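Local coordinates for protein monovalent Na+/H+ antiporter subunit A (Dietzia sp. DQ12-45-1b, PDB 7D3U) that forms part of a membrane-embedded Mrp complex, a sodium/proton pump, and probably has antiporter activity, at residues Gln151-Arg155 / Asp544-Arg548; Gly271-Ala275 / Ile297-Phe302. All blocks are in the same frame, centred on the assembly; numbering follows the deposited sequence.

Interaction 1: Gln151-Arg155 / Asp544-Arg548; sequences QPAVR and DALRR
Both segments are α-helical, Gln151-Arg155 near the start of helix 150-164 and Asp544-Arg548 at the start of helix 543-558. Their axes approach only to 12.3 Å and cross at 77°, so long side chains span the gap; the closest CA pair, Arg155 and Asp544, is 7.9 Å apart. The result is a buried salt-bridge network between a helix of the antiporter core and one that leaves it sideways, consistent with the lateral helix of the related complex I subunit NuoL (ND5). Asp544 (chi1 m) is the shared acid. Asp544 OD2 accepts a very short hydrogen bond of 2.4 Å from Arg155 NH1, within a salt bridge, while Asp544 OD1 forms a second salt bridge, 2.8 Å, with Arg547 NH1 on the same helix. The carboxylate thereby balances two like charges, Arg155 NH1 and Arg547 NH1 being 4.2 Å apart. Arg155 adopts m, t, m for chi1 to chi3, and its NE also has a long, weak ion pair with Asp225. Pro124 and Asp125 of subunit C and Leu420 of subunit D pack around the network. Arg547 (m, t, p) extends toward helix 150-164: Arg547 NH1 is 3.4 Å from Arg155 CG, and Val154 CG1 lies over one face of the guanidinium, 4.0 Å from Arg547 NH2.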
# COMPACT_ATOMS: atom_id res chain seq x y z
N GLN B 151 16.43 -29.07 -4.42
CA GLN B 151 15.42 -29.37 -3.41
C GLN B 151 16.07 -29.80 -2.09
O GLN B 151 15.65 -29.32 -1.03
CB GLN B 151 14.45 -30.44 -3.92
CG GLN B 151 13.02 -30.19 -3.51
CD GLN B 151 12.47 -28.91 -4.08
OE1 GLN B 151 12.69 -28.59 -5.25
NE2 GLN B 151 11.76 -28.15 -3.25
N PRO B 152 17.07 -30.70 -2.10
CA PRO B 152 17.76 -31.00 -0.84
C PRO B 152 18.38 -29.78 -0.19
O PRO B 152 18.38 -29.69 1.04
CB PRO B 152 18.83 -32.01 -1.27
CG PRO B 152 18.24 -32.69 -2.43
CD PRO B 152 17.50 -31.62 -3.17
N ALA B 153 18.89 -28.83 -0.98
CA ALA B 153 19.44 -27.62 -0.38
C ALA B 153 18.36 -26.78 0.28
O ALA B 153 18.56 -26.24 1.37
CB ALA B 153 20.17 -26.80 -1.44
N VAL B 154 17.19 -26.67 -0.37
CA VAL B 154 16.09 -25.92 0.22
C VAL B 154 15.65 -26.57 1.53
O VAL B 154 15.42 -25.88 2.53
CB VAL B 154 14.92 -25.81 -0.78
CG1 VAL B 154 13.64 -25.44 -0.06
CG2 VAL B 154 15.25 -24.79 -1.85
N ARG B 155 15.53 -27.90 1.54
CA ARG B 155 15.11 -28.58 2.76
C ARG B 155 16.16 -28.46 3.85
O ARG B 155 15.83 -28.30 5.03
CB ARG B 155 14.79 -30.04 2.46
CG ARG B 155 13.63 -30.20 1.51
CD ARG B 155 13.20 -31.64 1.41
NE ARG B 155 14.06 -32.40 0.50
CZ ARG B 155 13.65 -32.90 -0.67
NH1 ARG B 155 12.40 -32.72 -1.07
NH2 ARG B 155 14.50 -33.58 -1.43
N ASP B 544 8.73 -32.34 3.33
CA ASP B 544 7.96 -31.90 2.18
C ASP B 544 6.47 -31.89 2.47
O ASP B 544 5.75 -31.02 1.96
CB ASP B 544 8.26 -32.79 0.97
CG ASP B 544 9.54 -32.40 0.26
OD1 ASP B 544 9.54 -31.38 -0.46
OD2 ASP B 544 10.55 -33.12 0.42
N ALA B 545 6.00 -32.82 3.30
CA ALA B 545 4.60 -32.79 3.71
C ALA B 545 4.29 -31.54 4.51
O ALA B 545 3.23 -30.92 4.34
CB ALA B 545 4.25 -34.04 4.51
N LEU B 546 5.21 -31.13 5.39
CA LEU B 546 5.00 -29.92 6.17
C LEU B 546 5.02 -28.68 5.28
O LEU B 546 4.21 -27.77 5.47
CB LEU B 546 6.05 -29.82 7.27
CG LEU B 546 6.02 -28.57 8.14
CD1 LEU B 546 4.72 -28.50 8.92
CD2 LEU B 546 7.21 -28.53 9.09
N ARG B 547 5.93 -28.64 4.31
CA ARG B 547 5.96 -27.51 3.39
C ARG B 547 4.69 -27.45 2.55
O ARG B 547 4.15 -26.37 2.30
CB ARG B 547 7.19 -27.60 2.49
CG ARG B 547 8.50 -27.65 3.25
CD ARG B 547 9.63 -28.09 2.34
NE ARG B 547 9.61 -27.36 1.08
CZ ARG B 547 10.22 -27.77 -0.03
NH1 ARG B 547 10.89 -28.91 -0.04
NH2 ARG B 547 10.15 -27.03 -1.13
N ARG B 548 4.19 -28.61 2.12
CA ARG B 548 2.95 -28.65 1.36
C ARG B 548 1.77 -28.20 2.20
O ARG B 548 0.89 -27.48 1.71
CB ARG B 548 2.72 -30.06 0.81
CG ARG B 548 1.32 -30.29 0.26
CD ARG B 548 1.11 -31.75 -0.09
NE ARG B 548 2.17 -32.26 -0.96
CZ ARG B 548 3.05 -33.19 -0.61
NH1 ARG B 548 3.00 -33.72 0.60
NH2 ARG B 548 3.98 -33.58 -1.47

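Interaction 2: Gly271-Ala275 / Ile297-Phe302; sequences GMTTA and ISQLGF
Two glycines bring a pair of transmembrane helices almost into backbone contact: the CA atoms of Gly271 and Gly301 are 4.1 Å apart, and those of Ala275 and Ser298 only 3.9 Å. Helices 261-284 and 288-308 pack antiparallel, their local axes 7.4 Å apart and 155° between their N-to-C directions (signed crossing angle -155°). Gly271 and Ala275 form a small-xxx-small pattern, a familiar device for close helix pairing in membranes. A CB modelled on Gly301 would fall 2.6 Å from Thr274 CG2 and 2.7 Å from Gly271 O, and one on Gly271 would fall 2.8 Å from Gly301 O. The bare CA of Gly301 instead receives Thr274 CG2 at 3.5 Å, and Ala275 CB rests 3.9 Å from Phe302 N. Such proximity even brings the acceptors Gly271 O and Gly301 O to 3.3 Å without a bond between them.

Between the segments, Ser298 OG (chi1 t) donates a hydrogen bond to Ala275 O at 2.8 Å. Thr274 OG1 (chi1 t) touches Ile297 CG2 at 3.3 Å, and Met272 (m, m, m) brings SD to 4.4 Å from Phe302 CE1, an oblique Met-aromatic contact.

The two helices follow one another as a hairpin in the transmembrane bundle of the Mrp antiporter/complex I family. Met272 and Phe302 also meet helix 402-423, and Leu300 packs on helix 243-252. Gln299, whose CA-to-CB bond points away from 271-275, hydrogen-bonds Lys384 through OE1 and Tyr418 through NE2, and touches helix 312-341.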
# COMPACT_ATOMS: atom_id res chain seq x y z
N GLY B 271 18.92 -38.70 21.20
CA GLY B 271 20.17 -39.17 20.66
C GLY B 271 20.23 -40.68 20.53
O GLY B 271 20.76 -41.21 19.56
N MET B 272 19.64 -41.39 21.49
CA MET B 272 19.69 -42.85 21.41
C MET B 272 18.71 -43.40 20.38
O MET B 272 19.04 -44.35 19.66
CB MET B 272 19.44 -43.46 22.78
CG MET B 272 20.69 -43.54 23.61
SD MET B 272 22.08 -44.25 22.71
CE MET B 272 21.43 -45.87 22.33
N THR B 273 17.51 -42.82 20.29
CA THR B 273 16.59 -43.23 19.23
C THR B 273 17.21 -43.00 17.86
O THR B 273 17.14 -43.87 16.99
CB THR B 273 15.27 -42.48 19.35
OG1 THR B 273 15.52 -41.07 19.44
CG2 THR B 273 14.50 -42.94 20.58
N THR B 274 17.84 -41.84 17.66
CA THR B 274 18.43 -41.58 16.35
C THR B 274 19.70 -42.40 16.14
O THR B 274 20.00 -42.76 15.00
CB THR B 274 18.72 -40.09 16.16
OG1 THR B 274 19.09 -39.86 14.79
CG2 THR B 274 19.84 -39.64 17.05
N ALA B 275 20.41 -42.78 17.21
CA ALA B 275 21.55 -43.67 17.04
C ALA B 275 21.10 -45.04 16.55
O ALA B 275 21.65 -45.57 15.58
CB ALA B 275 22.31 -43.79 18.36
N ILE B 297 24.62 -39.82 11.03
CA ILE B 297 23.47 -39.59 11.89
C ILE B 297 23.60 -40.38 13.19
O ILE B 297 23.41 -39.84 14.28
CB ILE B 297 22.17 -39.94 11.15
CG1 ILE B 297 21.84 -38.87 10.11
CG2 ILE B 297 21.02 -40.09 12.12
CD1 ILE B 297 20.49 -39.04 9.47
N SER B 298 23.94 -41.66 13.08
CA SER B 298 24.03 -42.51 14.26
C SER B 298 25.20 -42.10 15.15
O SER B 298 25.10 -42.16 16.38
CB SER B 298 24.16 -43.97 13.85
OG SER B 298 24.29 -44.80 14.99
N GLN B 299 26.31 -41.68 14.56
CA GLN B 299 27.44 -41.23 15.37
C GLN B 299 27.11 -39.95 16.12
O GLN B 299 27.42 -39.83 17.31
CB GLN B 299 28.68 -41.05 14.49
CG GLN B 299 29.17 -42.32 13.84
CD GLN B 299 29.36 -43.44 14.84
OE1 GLN B 299 30.10 -43.30 15.81
NE2 GLN B 299 28.70 -44.57 14.60
N LEU B 300 26.49 -38.99 15.45
CA LEU B 300 26.05 -37.78 16.14
C LEU B 300 25.02 -38.10 17.21
O LEU B 300 24.97 -37.42 18.24
CB LEU B 300 25.47 -36.77 15.14
CG LEU B 300 26.32 -36.37 13.94
CD1 LEU B 300 25.43 -35.80 12.85
CD2 LEU B 300 27.40 -35.37 14.31
N GLY B 301 24.19 -39.12 16.99
CA GLY B 301 23.25 -39.53 18.03
C GLY B 301 23.95 -40.09 19.25
O GLY B 301 23.60 -39.74 20.38
N PHE B 302 24.92 -40.98 19.04
CA PHE B 302 25.78 -41.43 20.13
C PHE B 302 26.35 -40.24 20.89
O PHE B 302 26.34 -40.21 22.13
CB PHE B 302 26.91 -42.28 19.57
CG PHE B 302 26.69 -43.75 19.69
CD1 PHE B 302 26.09 -44.28 20.82
CD2 PHE B 302 27.10 -44.61 18.69
CE1 PHE B 302 25.89 -45.64 20.93
CE2 PHE B 302 26.90 -45.97 18.80
CZ PHE B 302 26.30 -46.48 19.92

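Both contacts are buried, yet they illustrate opposite ways of joining helices. Interaction 1 spans a wide, steep crossing with two long arginines and the aspartate between them; interaction 2 closes a narrow, nearly antiparallel one with small residues and backbone. They share no helix. Interaction 2 joins consecutive helices inside the antiporter bundle, untouched by any other protein chain, whereas interaction 1 ties residues 389 positions apart where subunits C and D approach. Along the chain, 271-275 and 297-302 are nested within the loop that interaction 1 closes. In space the two contacts do not touch: their centres are 23 Å apart and their nearest atoms about 13 Å.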